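Local structure of putative TetR family transcriptional regulator (Streptomyces coelicolor A3, 3BQY) at residues G105-T108 with L109-A112; A132-S135 with V136-T140. The protein probably binds regulatory DNA as a dimeric repressor of transcription, as other members of the TetR family do. All coordinates share one frame; numbering follows the deposited sequence. Where two conformers were deposited one is given.

Interaction 1. Residues G105-T108 with L109-A112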
loop_
_atom_site.group_PDB
_atom_site.type_symbol
_atom_site.label_atom_id
_atom_site.label_comp_id
_atom_site.label_asym_id
_atom_site.label_seq_id
_atom_site.Cartn_x
_atom_site.Cartn_y
_atom_site.Cartn_z
ATOM N N GLY A 105 -4.377 11.084 13.862
ATOM C CA GLY A 105 -4.678 11.209 15.291
ATOM C C GLY A 105 -3.489 10.897 16.184
ATOM O O GLY A 105 -2.410 10.484 15.700
ATOM N N PRO A 106 -3.686 11.067 17.495
ATOM C CA PRO A 106 -2.686 10.839 18.541
ATOM C C PRO A 106 -2.058 9.444 18.511
ATOM O O PRO A 106 -0.860 9.329 18.730
ATOM C CB PRO A 106 -3.475 11.021 19.845
ATOM C CG PRO A 106 -4.650 11.827 19.485
ATOM C CD PRO A 106 -4.969 11.555 18.042
ATOM N N ASN A 107 -2.854 8.394 18.258
ATOM C CA ASN A 107 -2.321 7.034 18.210
ATOM C C ASN A 107 -1.322 6.862 17.081
ATOM O O ASN A 107 -0.285 6.206 17.252
ATOM C CB ASN A 107 -3.431 5.972 18.117
ATOM C CG ASN A 107 -4.227 5.854 19.397
ATOM O OD1 ASN A 107 -3.760 6.255 20.466
ATOM N ND2 ASN A 107 -5.448 5.350 19.297
ATOM N N THR A 108 -1.627 7.441 15.924
ATOM C CA THR A 108 -0.745 7.356 14.765
ATOM C C THR A 108 0.453 8.253 14.995
ATOM O O THR A 108 1.571 7.865 14.705
ATOM C CB THR A 108 -1.473 7.770 13.444
ATOM O OG1 THR A 108 -2.507 6.819 13.198
ATOM C CG2 THR A 108 -0.527 7.724 12.265
ATOM N N LEU A 109 0.218 9.455 15.500
ATOM C CA LEU A 109 1.335 10.357 15.825
ATOM C C LEU A 109 2.309 9.709 16.831
ATOM O O LEU A 109 3.528 9.831 16.678
ATOM C CB LEU A 109 0.827 11.688 16.358
ATOM C CG LEU A 109 0.037 12.584 15.385
ATOM C CD1 LEU A 109 -0.547 13.771 16.131
ATOM C CD2 LEU A 109 0.928 13.082 14.262
ATOM N N ARG A 110 1.793 9.052 17.865
ATOM C CA ARG A 110 2.664 8.397 18.849
ATOM C C ARG A 110 3.493 7.298 18.193
ATOM O O ARG A 110 4.685 7.136 18.505
ATOM C CB ARG A 110 1.880 7.822 20.037
ATOM C CG ARG A 110 2.123 8.556 21.337
ATOM C CD ARG A 110 1.280 8.022 22.525
ATOM N NE ARG A 110 -0.085 7.610 22.163
ATOM C CZ ARG A 110 -1.165 8.392 22.217
ATOM N NH1 ARG A 110 -1.106 9.654 22.665
ATOM N NH2 ARG A 110 -2.328 7.892 21.879
ATOM N N PHE A 111 2.869 6.541 17.300
ATOM C CA PHE A 111 3.556 5.474 16.549
ATOM C C PHE A 111 4.694 6.101 15.720
ATOM O O PHE A 111 5.821 5.633 15.781
ATOM C CB PHE A 111 2.565 4.717 15.613
ATOM C CG PHE A 111 3.246 3.963 14.507
ATOM C CD1 PHE A 111 3.843 2.722 14.759
ATOM C CD2 PHE A 111 3.315 4.485 13.228
ATOM C CE1 PHE A 111 4.487 2.021 13.727
ATOM C CE2 PHE A 111 3.974 3.801 12.215
ATOM C CZ PHE A 111 4.564 2.563 12.472
ATOM N N ALA A 112 4.387 7.177 14.985
ATOM C CA ALA A 112 5.352 7.789 14.068
ATOM C C ALA A 112 6.502 8.408 14.861
ATOM O O ALA A 112 7.681 8.240 14.521
ATOM C CB ALA A 112 4.662 8.870 13.213
#
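In one of the two conformers modelled for Arg-110, a bend at chi3 (-37°) folds its guanidinium back along the helix to Asn-107, whose CG sits beside its own backbone N and anti to the carbonyl carbon (chi1 -70°). The two side chains then run side by side, and OD1 of Asn-107 reaches NH2 of Arg-110 at 2.6 Å, at the edge of the guanidinium and in its plane. Although short, this hydrogen bond is weak and tentative, because the N-H points well off the oxygen (124°). Over one guanidinium face lies O of Pro-106, 3.6 Å above the plane, while the same oxygen accepts a hydrogen bond from the backbone N of Arg-110. Leu-109 N donates to O of Gly-105 at 2.8 Å, the first i to i+4 bond, and the leucine CG packs on that oxygen.

Pro-106, lacking an N-H, suits the first turn, where no preceding helical turn offers a carbonyl. Asn-107 N and, weakly, Thr-108 N instead donate to the carboxylate of Glu-55. The leucine packs on Tyr-173 of the second subunit, and Phe-111 packs on Leu-80 and Leu-84. This is a helix N-terminus, with Gly-105 as N-cap and proline at N1, opening helix 106-121 of the TetR C-terminal domain.

Interaction 2. Residues A132-S135 with V136-T140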
loop_
_atom_site.group_PDB
_atom_site.type_symbol
_atom_site.label_atom_id
_atom_site.label_comp_id
_atom_site.label_asym_id
_atom_site.label_seq_id
_atom_site.Cartn_x
_atom_site.Cartn_y
_atom_site.Cartn_z
ATOM N N ALA A 132 12.982 6.867 6.910
ATOM C CA ALA A 132 12.792 5.467 7.292
ATOM C C ALA A 132 11.358 5.235 7.798
ATOM O O ALA A 132 10.765 4.196 7.545
ATOM C CB ALA A 132 13.795 5.066 8.402
ATOM N N LEU A 133 10.810 6.211 8.518
ATOM C CA LEU A 133 9.434 6.107 8.986
ATOM C C LEU A 133 8.526 5.851 7.792
ATOM O O LEU A 133 7.721 4.903 7.830
ATOM C CB LEU A 133 9.006 7.396 9.734
ATOM C CG LEU A 133 7.480 7.613 9.876
ATOM C CD1 LEU A 133 6.897 6.518 10.784
ATOM C CD2 LEU A 133 7.197 9.073 10.386
ATOM N N TYR A 134 8.661 6.658 6.737
ATOM C CA TYR A 134 7.825 6.487 5.546
ATOM C C TYR A 134 8.096 5.145 4.862
ATOM O O TYR A 134 7.169 4.470 4.434
ATOM C CB TYR A 134 8.030 7.633 4.532
ATOM C CG TYR A 134 7.298 8.881 4.986
ATOM C CD1 TYR A 134 5.924 9.020 4.784
ATOM C CD2 TYR A 134 7.949 9.867 5.690
ATOM C CE1 TYR A 134 5.227 10.165 5.242
ATOM C CE2 TYR A 134 7.259 11.006 6.154
ATOM C CZ TYR A 134 5.909 11.141 5.926
ATOM O OH TYR A 134 5.254 12.274 6.394
ATOM N N SER A 135 9.354 4.749 4.782
ATOM C CA SER A 135 9.673 3.480 4.084
ATOM C C SER A 135 9.032 2.306 4.827
ATOM O O SER A 135 8.398 1.435 4.212
ATOM C CB SER A 135 11.179 3.238 3.992
ATOM O OG SER A 135 11.849 4.331 3.381
ATOM N N VAL A 136 9.200 2.274 6.145
ATOM C CA VAL A 136 8.691 1.154 6.949
ATOM C C VAL A 136 7.155 1.156 6.969
ATOM O O VAL A 136 6.508 0.098 6.793
ATOM C CB VAL A 136 9.226 1.212 8.416
ATOM C CG1 VAL A 136 8.517 0.184 9.268
ATOM C CG2 VAL A 136 10.749 0.986 8.442
ATOM N N ALA A 137 6.574 2.339 7.189
ATOM C CA ALA A 137 5.107 2.447 7.250
ATOM C C ALA A 137 4.497 2.131 5.899
ATOM O O ALA A 137 3.512 1.419 5.840
ATOM C CB ALA A 137 4.668 3.828 7.702
ATOM N N ASN A 138 5.059 2.678 4.812
ATOM C CA ASN A 138 4.487 2.433 3.489
ATOM C C ASN A 138 4.662 0.993 3.044
ATOM O O ASN A 138 3.762 0.412 2.426
ATOM C CB ASN A 138 5.036 3.398 2.449
ATOM C CG ASN A 138 4.514 4.828 2.661
ATOM O OD1 ASN A 138 3.494 5.029 3.327
ATOM N ND2 ASN A 138 5.217 5.803 2.130
ATOM N N PHE A 139 5.801 0.398 3.365
ATOM C CA PHE A 139 5.927 -1.051 3.089
ATOM C C PHE A 139 4.889 -1.858 3.916
ATOM O O PHE A 139 4.229 -2.769 3.404
ATOM C CB PHE A 139 7.325 -1.565 3.436
ATOM C CG PHE A 139 7.377 -3.062 3.528
ATOM C CD1 PHE A 139 7.228 -3.847 2.364
ATOM C CD2 PHE A 139 7.481 -3.697 4.777
ATOM C CE1 PHE A 139 7.209 -5.248 2.438
ATOM C CE2 PHE A 139 7.481 -5.101 4.861
ATOM C CZ PHE A 139 7.332 -5.879 3.698
ATOM N N THR A 140 4.770 -1.543 5.204
ATOM C CA THR A 140 3.851 -2.289 6.049
ATOM C C THR A 140 2.404 -2.178 5.535
ATOM O O THR A 140 1.686 -3.178 5.480
ATOM C CB THR A 140 3.925 -1.816 7.523
ATOM O OG1 THR A 140 5.267 -1.990 7.990
ATOM C CG2 THR A 140 2.957 -2.621 8.415
#
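Asn-138 reaches back over the preceding turn to the carbonyl of Tyr-134. Its CB lies 3.1 Å from Tyr-134 O, and CG, held beside the backbone N by chi1 of -71°, stays almost as near that oxygen. At the tip the amide divides: OD1 is turned further from Tyr-134 O, whereas ND2 comes to 3.3 Å from it, at too poor an angle for a hydrogen bond. The same ND2 faces the edge of the tyrosine ring and lies 4.1 Å from Tyr-134 CB. Tyr-134 O is instead bonded by the backbone N of Asn-138 (2.8 Å), so the side chain packs alongside a bond that the main chain already makes.

The other residues follow the same spacing. Val-136 sets CG2 against Ala-132 O, 3.3 Å away, and its branched side chain also packs against Leu-115 and Ala-81. Ala-137 brings its small CB close to Leu-133 O. One turn on, Thr-140 OG1 donates to Val-136 O at 2.7 Å, and Thr-140 N reaches that oxygen from the opposite face of its plane. The carbonyl is thus gripped twice, and the buried hydroxyl is satisfied within its own helix while the threonine packs against Leu-84 and Phe-192. Ser-135, small enough to lie against Gly-195 of the second subunit, likewise turns its OG to Arg-131 O. The tyrosine hydroxyl bonds to Leu-159 O of that subunit.

Chemically, the bonds of Ser-135 and Thr-140 to main-chain carbonyls are consistent with the burial of these two residues, since each hydroxyl finds a partner one turn back, while small and aliphatic side chains meet the neighbouring helices and the tyrosine hydroxyl is spent on the partner subunit.

Interactions 1 and 2 lie on consecutive helices, 106-121 and 126-151, of the C-terminal domain, and they touch where Ala-112 CB packs 3.8 Å from Leu-133 CD2, with Phe-111 close by. Interaction 1 is partly buried: at the start of its helix, the proline and the arginine are exposed and the polar side-chain contact runs to another side chain. Interaction 2, in the interior of a long helix, is buried, and there polar side chains pair with the backbone instead. Both face the second subunit, where Leu-159 is a residue that each of them meets. Helix 73-89 meets both as well, with Leu-84 touching Phe-111 and Thr-140.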